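Local coordinates for major capsid protein (Paramecium bursaria Chlorella virus 1, PDB 5TIP) that self-assembles as trimers into the large icosahedral capsid of a chlorovirus, forming most of the protein shell of the virion as a glycoprotein, at residues 309-314 against 380-385; 41-46 against 201-206; 221-226 against 423-428. One frame throughout, in Å; residues are numbered along the deposited sequence.

Interaction 1 of 3, residues 309-314 against 380-385; sequences LAVLDS and LTYKTC
A310 presents its carbonyl oxygen to K383, whose side chain leaves with CG anti to its own carbonyl carbon (chi1 -57°) and then runs out extended. K383 NZ ends 3.4 Å from A310 O, a weak hydrogen bond; the stronger partner of the ammonium group is E307, in a salt bridge. At V311 the backbone bond is firmer: K383 N reaches V311 O at 2.9 Å and 177° at the hydrogen, with the donor nearly on the extension of the carbonyl bond. The V311 side chain lies beside Y382, pointing the same way, with CG2 4.2 Å from Y382 CD1. L312 and L380 instead cross at about a right angle, L312 CD1 resting 3.7 Å from L380 CD2. T381 O accepts D313 N at 2.8 Å, in the carbonyl plane, and D313 CB packs on K383 CG. The same T381 O also takes S314 N at 3.1 Å, from a tilted position. Two successive residues facing T381, with the register shifted by one, define a classic beta bulge. S314 completes the pairing by accepting T381 N on its O at 3.0 Å, while a water joins the hydroxyls S314 OG and T381 OG1. The bulged pairing joins strands 312-319 and 376-387 in a sheet of the C-terminal jelly roll of this double jelly-roll protein. Around it, F265 of strand 257-266 touches V311, L312, L380 and the ring of Y382, W263 of that strand and Y351 of strand 350-354 meet L312, and T403 of strand 402-404 touches K383 and C385.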
ATOM      1  N   LEU A 309       9.474 -15.417  19.671  1.00 28.89           N
ATOM      2  CA  LEU A 309       8.352 -16.202  20.167  1.00 28.00           C
ATOM      3  C   LEU A 309       7.866 -17.255  19.177  1.00 25.71           C
ATOM      4  O   LEU A 309       6.937 -18.003  19.500  1.00 27.24           O
ATOM      5  CB  LEU A 309       7.190 -15.280  20.555  1.00 28.15           C
ATOM      6  CG  LEU A 309       7.497 -14.215  21.611  1.00 26.92           C
ATOM      7  CD1 LEU A 309       6.268 -13.366  21.891  1.00 28.52           C
ATOM      8  CD2 LEU A 309       8.001 -14.862  22.891  1.00 27.13           C
ATOM      9  N   ALA A 310       8.456 -17.329  17.985  1.00 26.58           N
ATOM     10  CA  ALA A 310       8.138 -18.397  17.049  1.00 24.57           C
ATOM     11  C   ALA A 310       8.919 -19.659  17.407  1.00 27.72           C
ATOM     12  O   ALA A 310       9.940 -19.611  18.099  1.00 33.75           O
ATOM     13  CB  ALA A 310       8.442 -17.963  15.615  1.00 25.03           C
ATOM     14  N   VAL A 311       8.431 -20.802  16.925  1.00 27.27           N
ATOM     15  CA  VAL A 311       8.941 -22.078  17.418  1.00 27.52           C
ATOM     16  C   VAL A 311       9.878 -22.739  16.412  1.00 28.19           C
ATOM     17  O   VAL A 311      10.777 -23.499  16.792  1.00 27.78           O
ATOM     18  CB  VAL A 311       7.775 -23.012  17.794  1.00 27.49           C
ATOM     19  CG1 VAL A 311       7.002 -23.456  16.560  1.00 30.05           C
ATOM     20  CG2 VAL A 311       8.269 -24.202  18.606  1.00 28.34           C
ATOM     21  N   LEU A 312       9.685 -22.458  15.124  1.00 28.71           N
ATOM     22  CA  LEU A 312      10.445 -23.138  14.082  1.00 27.15           C
ATOM     23  C   LEU A 312      11.853 -22.560  13.991  1.00 28.50           C
ATOM     24  O   LEU A 312      12.026 -21.348  13.828  1.00 30.10           O
ATOM     25  CB  LEU A 312       9.730 -23.023  12.736  1.00 22.97           C
ATOM     26  CG  LEU A 312      10.383 -23.791  11.583  1.00 23.48           C
ATOM     27  CD1 LEU A 312      10.470 -25.282  11.890  1.00 22.32           C
ATOM     28  CD2 LEU A 312       9.648 -23.552  10.271  1.00 22.03           C
ATOM     29  N   ASP A 313      12.857 -23.428  14.105  1.00 27.90           N
ATOM     30  CA  ASP A 313      14.248 -23.005  13.984  1.00 28.84           C
ATOM     31  C   ASP A 313      14.734 -23.034  12.540  1.00 28.75           C
ATOM     32  O   ASP A 313      15.294 -22.048  12.054  1.00 29.25           O
ATOM     33  CB  ASP A 313      15.157 -23.883  14.849  1.00 31.37           C
ATOM     34  CG  ASP A 313      16.622 -23.526  14.694  1.00 33.78           C
ATOM     35  OD1 ASP A 313      16.953 -22.326  14.795  1.00 35.24           O
ATOM     36  OD2 ASP A 313      17.440 -24.441  14.466  1.00 35.62           O
ATOM     37  N   SER A 314      14.541 -24.155  11.848  1.00 28.11           N
ATOM     38  CA  SER A 314      14.965 -24.275  10.462  1.00 27.00           C
ATOM     39  C   SER A 314      14.025 -25.225   9.738  1.00 25.93           C
ATOM     40  O   SER A 314      13.279 -25.983  10.361  1.00 26.23           O
ATOM     41  CB  SER A 314      16.415 -24.762  10.358  1.00 33.30           C
ATOM     42  OG  SER A 314      16.563 -26.059  10.912  1.00 40.27           O
ATOM     43  N   LEU A 380      11.483 -30.423   9.427  1.00 35.14           N
ATOM     44  CA  LEU A 380      11.403 -29.337  10.391  1.00 35.66           C
ATOM     45  C   LEU A 380      12.398 -29.557  11.521  1.00 38.90           C
ATOM     46  O   LEU A 380      12.743 -30.693  11.857  1.00 41.79           O
ATOM     47  CB  LEU A 380       9.991 -29.216  10.975  1.00 33.96           C
ATOM     48  CG  LEU A 380       8.852 -28.928   9.997  1.00 34.28           C
ATOM     49  CD1 LEU A 380       7.522 -28.938  10.727  1.00 36.56           C
ATOM     50  CD2 LEU A 380       9.074 -27.595   9.304  1.00 34.82           C
ATOM     51  N   THR A 381      12.861 -28.450  12.097  1.00 38.07           N
ATOM     52  CA  THR A 381      13.683 -28.471  13.299  1.00 37.73           C
ATOM     53  C   THR A 381      13.231 -27.330  14.195  1.00 34.91           C
ATOM     54  O   THR A 381      13.176 -26.179  13.753  1.00 33.56           O
ATOM     55  CB  THR A 381      15.176 -28.334  12.971  1.00 40.05           C
ATOM     56  OG1 THR A 381      15.597 -29.451  12.178  1.00 39.65           O
ATOM     57  CG2 THR A 381      16.003 -28.289  14.250  1.00 41.84           C
ATOM     58  N   TYR A 382      12.908 -27.650  15.442  1.00 33.81           N
ATOM     59  CA  TYR A 382      12.347 -26.681  16.369  1.00 30.52           C
ATOM     60  C   TYR A 382      13.430 -26.091  17.260  1.00 29.35           C
ATOM     61  O   TYR A 382      14.484 -26.691  17.487  1.00 31.27           O
ATOM     62  CB  TYR A 382      11.257 -27.327  17.230  1.00 29.90           C
ATOM     63  CG  TYR A 382      10.147 -27.950  16.421  1.00 28.63           C
ATOM     64  CD1 TYR A 382       9.165 -27.166  15.837  1.00 29.49           C
ATOM     65  CD2 TYR A 382      10.087 -29.324  16.232  1.00 29.84           C
ATOM     66  CE1 TYR A 382       8.151 -27.731  15.094  1.00 31.92           C
ATOM     67  CE2 TYR A 382       9.075 -29.897  15.488  1.00 31.45           C
ATOM     68  CZ  TYR A 382       8.110 -29.096  14.921  1.00 33.02           C
ATOM     69  OH  TYR A 382       7.099 -29.657  14.177  1.00 37.00           O
ATOM     70  N   LYS A 383      13.157 -24.890  17.759  1.00 30.56           N
ATOM     71  CA  LYS A 383      14.034 -24.272  18.735  1.00 33.45           C
ATOM     72  C   LYS A 383      13.925 -24.993  20.074  1.00 35.96           C
ATOM     73  O   LYS A 383      12.988 -25.754  20.329  1.00 38.48           O
ATOM     74  CB  LYS A 383      13.687 -22.793  18.909  1.00 29.66           C
ATOM     75  CG  LYS A 383      13.746 -21.981  17.628  1.00 28.54           C
ATOM     76  CD  LYS A 383      13.317 -20.547  17.884  1.00 29.07           C
ATOM     77  CE  LYS A 383      13.289 -19.736  16.600  1.00 29.26           C
ATOM     78  NZ  LYS A 383      12.791 -18.354  16.845  1.00 31.52           N
ATOM     79  N   THR A 384      14.904 -24.745  20.937  1.00 38.34           N
ATOM     80  CA  THR A 384      14.861 -25.265  22.299  1.00 36.32           C
ATOM     81  C   THR A 384      14.005 -24.325  23.137  1.00 33.20           C
ATOM     82  O   THR A 384      14.407 -23.191  23.417  1.00 35.73           O
ATOM     83  CB  THR A 384      16.268 -25.392  22.874  1.00 39.77           C
ATOM     84  OG1 THR A 384      17.048 -26.265  22.050  1.00 40.87           O
ATOM     85  CG2 THR A 384      16.213 -25.955  24.283  1.00 43.22           C
ATOM     86  N   CYS A 385      12.822 -24.793  23.537  1.00 30.35           N
ATOM     87  CA  CYS A 385      11.879 -23.977  24.300  1.00 32.70           C
ATOM     88  C   CYS A 385      12.326 -23.926  25.762  1.00 32.90           C
ATOM     89  O   CYS A 385      11.677 -24.444  26.673  1.00 33.49           O
ATOM     90  CB  CYS A 385      10.471 -24.533  24.160  1.00 35.77           C
ATOM     91  SG  CYS A 385      10.009 -24.917  22.459  1.00 38.79           S
TER
HETATM   92  O   HOH W   1      15.917 -28.531   9.240  1.00 34.64           O

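Interaction 2 of 3, residues 41-46 against 201-206; sequences IQQTIN and MSVWVD
I41 O is held by two donors: V205 N across the contact at 3.0 Å, almost straight at 176°, and more weakly Q43 NE2 from its own segment. With CG anti to the carbonyl carbon, beside the backbone N, Q43 CG lies 3.6 Å from V205 CG2; the bend at chi2 then places CD and lets the amide turn back toward I41 O. The stronger polar ties of that amide are to Y207 OH through NE2 and to S60 N through OE1. Two further backbone bonds extend the pairing, I41 N to V205 O at 2.8 Å and Q43 N to V203 O at 2.8 Å. I41 with V205 is therefore a hydrogen-bonded antiparallel pair and Q42 with W204 a non-hydrogen-bonded one, joining strand 36-42 to strand 200-210 in a sheet of the N-terminal jelly roll, one of the two that make up this double jelly-roll capsid protein. On the face carrying Q42 and W204, the glutamine lies flat over the indole. Q42 CB sits 3.4 Å from the centroid of the W204 six-membered ring and only 4° off its normal, a CH-pi contact, and the amide plane is stacked at 15° to the ring. The indole is fixed at its edge as well: W204 NE1 donates to S202 OG, near the ring plane, at 3.2 Å. R328 of the second subunit makes a cation-pi contact with W204, bringing this tryptophan into the trimer interface. A water accepts from Q42 NE2 and V203 N. Farther along, where the first segment diverges, I45 CD1 touches both M201 CG and V203 CG2, at 3.7 Å from each; strand 54-58 also touches I45, through V55 and T57.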
ATOM      1  N   ILE A  41     -27.573  -9.356  -3.860  1.00 23.81           N
ATOM      2  CA  ILE A  41     -28.887  -9.929  -3.595  1.00 23.12           C
ATOM      3  C   ILE A  41     -28.760 -10.936  -2.462  1.00 23.90           C
ATOM      4  O   ILE A  41     -27.858 -11.781  -2.474  1.00 24.83           O
ATOM      5  CB  ILE A  41     -29.484 -10.587  -4.853  1.00 25.22           C
ATOM      6  CG1 ILE A  41     -29.595  -9.554  -5.979  1.00 27.36           C
ATOM      7  CG2 ILE A  41     -30.839 -11.203  -4.546  1.00 27.01           C
ATOM      8  CD1 ILE A  41     -30.135 -10.099  -7.274  1.00 28.75           C
ATOM      9  N   GLN A  42     -29.663 -10.847  -1.488  1.00 24.96           N
ATOM     10  CA  GLN A  42     -29.609 -11.706  -0.316  1.00 24.53           C
ATOM     11  C   GLN A  42     -30.091 -13.112  -0.650  1.00 28.37           C
ATOM     12  O   GLN A  42     -30.985 -13.307  -1.480  1.00 30.25           O
ATOM     13  CB  GLN A  42     -30.458 -11.117   0.812  1.00 25.60           C
ATOM     14  CG  GLN A  42     -30.318 -11.836   2.141  1.00 26.54           C
ATOM     15  CD  GLN A  42     -31.164 -11.212   3.230  1.00 28.16           C
ATOM     16  OE1 GLN A  42     -31.950 -10.299   2.976  1.00 29.35           O
ATOM     17  NE2 GLN A  42     -31.008 -11.703   4.452  1.00 29.15           N
ATOM     18  N   GLN A  43     -29.493 -14.096   0.015  1.00 29.12           N
ATOM     19  CA  GLN A  43     -29.795 -15.501  -0.202  1.00 27.15           C
ATOM     20  C   GLN A  43     -30.611 -16.057   0.958  1.00 28.25           C
ATOM     21  O   GLN A  43     -30.669 -15.480   2.047  1.00 30.97           O
ATOM     22  CB  GLN A  43     -28.513 -16.323  -0.366  1.00 24.49           C
ATOM     23  CG  GLN A  43     -27.604 -15.853  -1.484  1.00 24.86           C
ATOM     24  CD  GLN A  43     -28.243 -15.982  -2.851  1.00 29.16           C
ATOM     25  OE1 GLN A  43     -28.681 -17.062  -3.245  1.00 33.72           O
ATOM     26  NE2 GLN A  43     -28.299 -14.878  -3.583  1.00 31.65           N
ATOM     27  N   THR A  44     -31.240 -17.201   0.706  1.00 31.63           N
ATOM     28  CA  THR A  44     -31.984 -17.922   1.730  1.00 33.55           C
ATOM     29  C   THR A  44     -31.061 -18.931   2.402  1.00 32.18           C
ATOM     30  O   THR A  44     -30.409 -19.731   1.723  1.00 33.40           O
ATOM     31  CB  THR A  44     -33.196 -18.631   1.123  1.00 36.39           C
ATOM     32  OG1 THR A  44     -34.054 -17.669   0.497  1.00 37.32           O
ATOM     33  CG2 THR A  44     -33.976 -19.371   2.200  1.00 35.11           C
ATOM     34  N   ILE A  45     -31.002 -18.885   3.729  1.00 32.27           N
ATOM     35  CA  ILE A  45     -30.161 -19.782   4.511  1.00 34.13           C
ATOM     36  C   ILE A  45     -31.018 -20.941   4.998  1.00 38.67           C
ATOM     37  O   ILE A  45     -32.054 -20.732   5.642  1.00 42.93           O
ATOM     38  CB  ILE A  45     -29.503 -19.043   5.688  1.00 34.44           C
ATOM     39  CG1 ILE A  45     -28.598 -17.922   5.174  1.00 29.27           C
ATOM     40  CG2 ILE A  45     -28.710 -20.014   6.550  1.00 35.37           C
ATOM     41  CD1 ILE A  45     -27.875 -17.170   6.269  1.00 27.05           C
ATOM     42  N   ASN A  46     -30.588 -22.163   4.693  1.00 39.59           N
ATOM     43  CA  ASN A  46     -31.289 -23.373   5.098  1.00 41.64           C
ATOM     44  C   ASN A  46     -30.650 -23.938   6.359  1.00 38.16           C
ATOM     45  O   ASN A  46     -29.433 -24.138   6.408  1.00 38.37           O
ATOM     46  CB  ASN A  46     -31.267 -24.418   3.981  1.00 47.02           C
ATOM     47  CG  ASN A  46     -32.012 -23.962   2.738  1.00 50.50           C
ATOM     48  OD1 ASN A  46     -31.447 -23.912   1.645  1.00 49.91           O
ATOM     49  ND2 ASN A  46     -33.287 -23.627   2.902  1.00 51.17           N
ATOM     50  N   MET A 201     -27.355 -14.476  10.964  1.00 29.68           N
ATOM     51  CA  MET A 201     -26.550 -14.631   9.764  1.00 28.81           C
ATOM     52  C   MET A 201     -27.371 -14.293   8.529  1.00 29.81           C
ATOM     53  O   MET A 201     -28.582 -14.526   8.482  1.00 32.05           O
ATOM     54  CB  MET A 201     -25.999 -16.059   9.630  1.00 32.51           C
ATOM     55  CG  MET A 201     -25.045 -16.239   8.457  1.00 34.65           C
ATOM     56  SD  MET A 201     -24.638 -17.958   8.119  1.00 40.09           S
ATOM     57  CE  MET A 201     -24.733 -18.645   9.760  1.00 39.80           C
ATOM     58  N   SER A 202     -26.693 -13.732   7.531  1.00 30.21           N
ATOM     59  CA  SER A 202     -27.275 -13.518   6.217  1.00 30.17           C
ATOM     60  C   SER A 202     -26.168 -13.633   5.179  1.00 26.91           C
ATOM     61  O   SER A 202     -25.017 -13.267   5.435  1.00 26.88           O
ATOM     62  CB  SER A 202     -27.973 -12.157   6.115  1.00 32.12           C
ATOM     63  OG  SER A 202     -27.068 -11.096   6.358  1.00 36.60           O
ATOM     64  N   VAL A 203     -26.525 -14.154   4.009  1.00 26.89           N
ATOM     65  CA  VAL A 203     -25.584 -14.367   2.916  1.00 25.15           C
ATOM     66  C   VAL A 203     -25.998 -13.472   1.760  1.00 28.82           C
ATOM     67  O   VAL A 203     -27.170 -13.463   1.364  1.00 29.65           O
ATOM     68  CB  VAL A 203     -25.543 -15.844   2.481  1.00 25.73           C
ATOM     69  CG1 VAL A 203     -24.531 -16.041   1.364  1.00 25.21           C
ATOM     70  CG2 VAL A 203     -25.216 -16.736   3.668  1.00 22.38           C
ATOM     71  N   TRP A 204     -25.042 -12.718   1.226  1.00 30.30           N
ATOM     72  CA  TRP A 204     -25.291 -11.795   0.128  1.00 26.57           C
ATOM     73  C   TRP A 204     -24.358 -12.126  -1.027  1.00 25.52           C
ATOM     74  O   TRP A 204     -23.152 -12.302  -0.824  1.00 27.10           O
ATOM     75  CB  TRP A 204     -25.098 -10.347   0.583  1.00 24.12           C
ATOM     76  CG  TRP A 204     -26.109  -9.919   1.601  1.00 24.53           C
ATOM     77  CD1 TRP A 204     -26.104 -10.211   2.935  1.00 21.00           C
ATOM     78  CD2 TRP A 204     -27.281  -9.131   1.370  1.00 23.85           C
ATOM     79  NE1 TRP A 204     -27.197  -9.650   3.547  1.00 22.38           N
ATOM     80  CE2 TRP A 204     -27.934  -8.980   2.607  1.00 23.52           C
ATOM     81  CE3 TRP A 204     -27.839  -8.534   0.234  1.00 23.22           C
ATOM     82  CZ2 TRP A 204     -29.118  -8.260   2.743  1.00 28.21           C
ATOM     83  CZ3 TRP A 204     -29.013  -7.822   0.371  1.00 24.86           C
ATOM     84  CH2 TRP A 204     -29.640  -7.690   1.615  1.00 29.56           C
ATOM     85  N   VAL A 205     -24.917 -12.215  -2.231  1.00 25.63           N
ATOM     86  CA  VAL A 205     -24.175 -12.575  -3.433  1.00 24.01           C
ATOM     87  C   VAL A 205     -24.305 -11.438  -4.438  1.00 25.80           C
ATOM     88  O   VAL A 205     -25.407 -10.928  -4.666  1.00 26.77           O
ATOM     89  CB  VAL A 205     -24.677 -13.902  -4.032  1.00 23.04           C
ATOM     90  CG1 VAL A 205     -23.960 -14.206  -5.336  1.00 23.30           C
ATOM     91  CG2 VAL A 205     -24.477 -15.034  -3.041  1.00 22.18           C
ATOM     92  N   ASP A 206     -23.181 -11.043  -5.032  1.00 26.62           N
ATOM     93  CA  ASP A 206     -23.160  -9.996  -6.047  1.00 29.91           C
ATOM     94  C   ASP A 206     -23.366 -10.618  -7.422  1.00 26.91           C
ATOM     95  O   ASP A 206     -22.560 -11.444  -7.862  1.00 27.64           O
ATOM     96  CB  ASP A 206     -21.841  -9.224  -6.000  1.00 38.40           C
ATOM     97  CG  ASP A 206     -21.769  -8.261  -4.831  1.00 48.42           C
ATOM     98  OD1 ASP A 206     -21.877  -8.717  -3.673  1.00 51.88           O
ATOM     99  OD2 ASP A 206     -21.596  -7.047  -5.071  1.00 51.00           O
TER
HETATM  100  O   HOH W   2     -29.550 -14.541   3.979  1.00 31.99           O

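Interaction 3 of 3, residues 221-226 against 423-428; sequences LPHEYL and LRIMSG
A regular antiparallel ladder joins strand 223-237 to strand 412-426, with the local axes of 223-226 and 423-426 at 163° and 4.7 Å apart. H223 and I425 form one hydrogen-bonded pair, H223 N meeting I425 O at 2.8 Å and I425 N returning to H223 O. Y225 and L423 form another, in which L423 N binds Y225 O at 2.8 Å and Y225 N binds L423 O at 2.9 Å. Between them lies the non-hydrogen-bonded pair E224 and R424. Both have CG anti to the carbonyl carbon (chi1 -77° for E224) and continue extended, R424 from CG to NE, which fits their lying side by side in the same direction. R424 NE donates to E224 OE2 at 2.8 Å in a salt bridge; the oxygen lies in the guanidinium plane and uses its anti lone pair, and the carboxylate is turned only 27° from that plane. Y16 OH of the second subunit is hydrogen-bonded both to E224 OE2 and to R424 NH2, tying the ion pair into the trimer. The ladder belongs to a sheet of the C-terminal jelly roll, and its other face, carrying H223, Y225, L423 and I425, is buried. There Y225 CE1 touches I425 CD1 at 4.1 Å, the two side chains crossing at a slant, while L423 O lies at the tyrosine ring edge. P163 of strand 162-163 packs on both Y225 and I425, and K27 of the third subunit makes a cation-pi contact with Y225. H223 NE2 is hydrogen-bonded to F218 O. Beyond the ladder, P222 CB rests 4.0 Å from M426 CG.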
ATOM      1  N   LEU A 221     -21.662 -21.099 -25.613  1.00 40.38           N
ATOM      2  CA  LEU A 221     -20.339 -21.646 -25.874  1.00 42.46           C
ATOM      3  C   LEU A 221     -19.796 -22.395 -24.662  1.00 41.48           C
ATOM      4  O   LEU A 221     -20.172 -22.107 -23.522  1.00 42.67           O
ATOM      5  CB  LEU A 221     -19.367 -20.524 -26.235  1.00 45.94           C
ATOM      6  CG  LEU A 221     -19.806 -19.519 -27.298  1.00 49.05           C
ATOM      7  CD1 LEU A 221     -18.834 -18.351 -27.358  1.00 49.65           C
ATOM      8  CD2 LEU A 221     -19.902 -20.199 -28.641  1.00 49.72           C
ATOM      9  N   PRO A 222     -18.828 -23.291 -24.901  1.00 40.68           N
ATOM     10  CA  PRO A 222     -18.155 -24.022 -23.827  1.00 39.31           C
ATOM     11  C   PRO A 222     -17.163 -23.066 -23.164  1.00 35.39           C
ATOM     12  O   PRO A 222     -16.565 -22.241 -23.854  1.00 36.63           O
ATOM     13  CB  PRO A 222     -17.409 -25.126 -24.574  1.00 40.12           C
ATOM     14  CG  PRO A 222     -17.140 -24.544 -25.919  1.00 40.46           C
ATOM     15  CD  PRO A 222     -18.319 -23.666 -26.233  1.00 40.94           C
ATOM     16  N   HIS A 223     -16.994 -23.175 -21.851  1.00 30.36           N
ATOM     17  CA  HIS A 223     -16.104 -22.297 -21.110  1.00 29.56           C
ATOM     18  C   HIS A 223     -15.043 -23.116 -20.392  1.00 30.26           C
ATOM     19  O   HIS A 223     -15.295 -24.237 -19.945  1.00 33.74           O
ATOM     20  CB  HIS A 223     -16.880 -21.445 -20.097  1.00 33.54           C
ATOM     21  CG  HIS A 223     -18.002 -20.660 -20.703  1.00 36.81           C
ATOM     22  ND1 HIS A 223     -17.795 -19.620 -21.583  1.00 37.40           N
ATOM     23  CD2 HIS A 223     -19.343 -20.765 -20.554  1.00 37.46           C
ATOM     24  CE1 HIS A 223     -18.960 -19.118 -21.950  1.00 38.12           C
ATOM     25  NE2 HIS A 223     -19.917 -19.794 -21.339  1.00 37.14           N
ATOM     26  N   GLU A 224     -13.846 -22.541 -20.291  1.00 28.87           N
ATOM     27  CA  GLU A 224     -12.757 -23.114 -19.511  1.00 29.67           C
ATOM     28  C   GLU A 224     -12.172 -22.024 -18.630  1.00 26.81           C
ATOM     29  O   GLU A 224     -11.680 -21.011 -19.137  1.00 29.01           O
ATOM     30  CB  GLU A 224     -11.673 -23.716 -20.411  1.00 37.43           C
ATOM     31  CG  GLU A 224     -12.032 -25.069 -21.000  1.00 44.59           C
ATOM     32  CD  GLU A 224     -10.861 -25.723 -21.708  1.00 48.55           C
ATOM     33  OE1 GLU A 224     -10.076 -25.000 -22.358  1.00 50.21           O
ATOM     34  OE2 GLU A 224     -10.716 -26.958 -21.599  1.00 49.42           O
ATOM     35  N   TYR A 225     -12.233 -22.228 -17.319  1.00 25.90           N
ATOM     36  CA  TYR A 225     -11.718 -21.279 -16.343  1.00 22.40           C
ATOM     37  C   TYR A 225     -10.524 -21.890 -15.625  1.00 24.58           C
ATOM     38  O   TYR A 225     -10.604 -23.020 -15.132  1.00 27.10           O
ATOM     39  CB  TYR A 225     -12.798 -20.893 -15.329  1.00 23.03           C
ATOM     40  CG  TYR A 225     -13.937 -20.078 -15.901  1.00 25.28           C
ATOM     41  CD1 TYR A 225     -15.038 -20.696 -16.482  1.00 25.64           C
ATOM     42  CD2 TYR A 225     -13.922 -18.691 -15.839  1.00 24.14           C
ATOM     43  CE1 TYR A 225     -16.083 -19.954 -16.998  1.00 24.00           C
ATOM     44  CE2 TYR A 225     -14.962 -17.943 -16.351  1.00 23.42           C
ATOM     45  CZ  TYR A 225     -16.039 -18.578 -16.929  1.00 24.07           C
ATOM     46  OH  TYR A 225     -17.075 -17.831 -17.438  1.00 27.63           O
ATOM     47  N   LEU A 226      -9.423 -21.147 -15.570  1.00 27.61           N
ATOM     48  CA  LEU A 226      -8.258 -21.551 -14.787  1.00 28.45           C
ATOM     49  C   LEU A 226      -8.465 -21.024 -13.375  1.00 30.80           C
ATOM     50  O   LEU A 226      -8.314 -19.828 -13.119  1.00 35.82           O
ATOM     51  CB  LEU A 226      -6.970 -21.020 -15.406  1.00 27.12           C
ATOM     52  CG  LEU A 226      -5.666 -21.442 -14.722  1.00 25.27           C
ATOM     53  CD1 LEU A 226      -5.493 -22.952 -14.758  1.00 23.98           C
ATOM     54  CD2 LEU A 226      -4.470 -20.744 -15.353  1.00 27.73           C
ATOM     55  N   LEU A 423     -11.859 -25.488 -14.588  1.00 28.07           N
ATOM     56  CA  LEU A 423     -13.300 -25.677 -14.483  1.00 24.28           C
ATOM     57  C   LEU A 423     -13.903 -25.526 -15.874  1.00 22.10           C
ATOM     58  O   LEU A 423     -13.953 -24.419 -16.421  1.00 23.15           O
ATOM     59  CB  LEU A 423     -13.906 -24.675 -13.503  1.00 24.13           C
ATOM     60  CG  LEU A 423     -15.430 -24.667 -13.362  1.00 27.08           C
ATOM     61  CD1 LEU A 423     -15.924 -25.980 -12.780  1.00 28.59           C
ATOM     62  CD2 LEU A 423     -15.884 -23.495 -12.506  1.00 28.61           C
ATOM     63  N   ARG A 424     -14.357 -26.636 -16.447  1.00 24.74           N
ATOM     64  CA  ARG A 424     -14.988 -26.641 -17.757  1.00 27.68           C
ATOM     65  C   ARG A 424     -16.498 -26.570 -17.583  1.00 27.79           C
ATOM     66  O   ARG A 424     -17.067 -27.302 -16.767  1.00 25.73           O
ATOM     67  CB  ARG A 424     -14.616 -27.892 -18.554  1.00 28.05           C
ATOM     68  CG  ARG A 424     -13.137 -28.053 -18.832  1.00 30.57           C
ATOM     69  CD  ARG A 424     -12.918 -29.045 -19.959  1.00 32.99           C
ATOM     70  NE  ARG A 424     -11.502 -29.295 -20.210  1.00 39.26           N
ATOM     71  CZ  ARG A 424     -10.862 -30.389 -19.814  1.00 43.51           C
ATOM     72  NH1 ARG A 424     -11.515 -31.337 -19.155  1.00 42.91           N
ATOM     73  NH2 ARG A 424      -9.572 -30.539 -20.082  1.00 45.28           N
ATOM     74  N   ILE A 425     -17.139 -25.692 -18.347  1.00 26.88           N
ATOM     75  CA  ILE A 425     -18.579 -25.488 -18.274  1.00 24.17           C
ATOM     76  C   ILE A 425     -19.145 -25.625 -19.679  1.00 25.53           C
ATOM     77  O   ILE A 425     -18.779 -24.857 -20.576  1.00 25.82           O
ATOM     78  CB  ILE A 425     -18.936 -24.120 -17.668  1.00 25.20           C
ATOM     79  CG1 ILE A 425     -18.438 -24.046 -16.223  1.00 22.36           C
ATOM     80  CG2 ILE A 425     -20.430 -23.881 -17.737  1.00 27.81           C
ATOM     81  CD1 ILE A 425     -18.682 -22.723 -15.554  1.00 24.10           C
ATOM     82  N   MET A 426     -20.034 -26.596 -19.866  1.00 28.67           N
ATOM     83  CA  MET A 426     -20.603 -26.874 -21.175  1.00 35.72           C
ATOM     84  C   MET A 426     -21.908 -27.630 -20.986  1.00 33.71           C
ATOM     85  O   MET A 426     -22.041 -28.442 -20.066  1.00 33.35           O
ATOM     86  CB  MET A 426     -19.634 -27.681 -22.049  1.00 46.42           C
ATOM     87  CG  MET A 426     -20.091 -27.872 -23.487  1.00 57.13           C
ATOM     88  SD  MET A 426     -19.025 -28.971 -24.442  1.00 66.62           S
ATOM     89  CE  MET A 426     -19.527 -30.568 -23.805  1.00 67.56           C
ATOM     90  N   SER A 427     -22.869 -27.349 -21.869  1.00 33.82           N
ATOM     91  CA  SER A 427     -24.170 -28.022 -21.874  1.00 32.13           C
ATOM     92  C   SER A 427     -24.886 -27.869 -20.534  1.00 31.26           C
ATOM     93  O   SER A 427     -25.555 -28.788 -20.058  1.00 33.34           O
ATOM     94  CB  SER A 427     -24.026 -29.499 -22.247  1.00 32.24           C
ATOM     95  OG  SER A 427     -23.525 -29.644 -23.564  1.00 35.62           O
ATOM     96  N   GLY A 428     -24.739 -26.698 -19.917  1.00 28.90           N
ATOM     97  CA  GLY A 428     -25.424 -26.399 -18.676  1.00 27.73           C
ATOM     98  C   GLY A 428     -24.856 -27.059 -17.440  1.00 29.59           C
ATOM     99  O   GLY A 428     -25.510 -27.038 -16.392  1.00 30.33           O
TER

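In the fold
Along the chain, interaction 2 closes first, in the N-terminal jelly roll, and interactions 1 and 3 follow in the C-terminal one. There 221-226 and 423-428 bracket both segments of interaction 1 in sequence, although the two contacts use different sheets. Interaction 1 lies about 46 Å from interaction 3 and about 44 Å from interaction 2, centre to centre, on the opposite side of the chain's centre from both. It is near a bound glucose, about 9 Å from the C385 side chain. Interactions 2 and 3 are closer, about 25 Å between centres, and both touch the second subunit, so these two pairings, one from each jelly roll, also contribute to trimer contacts.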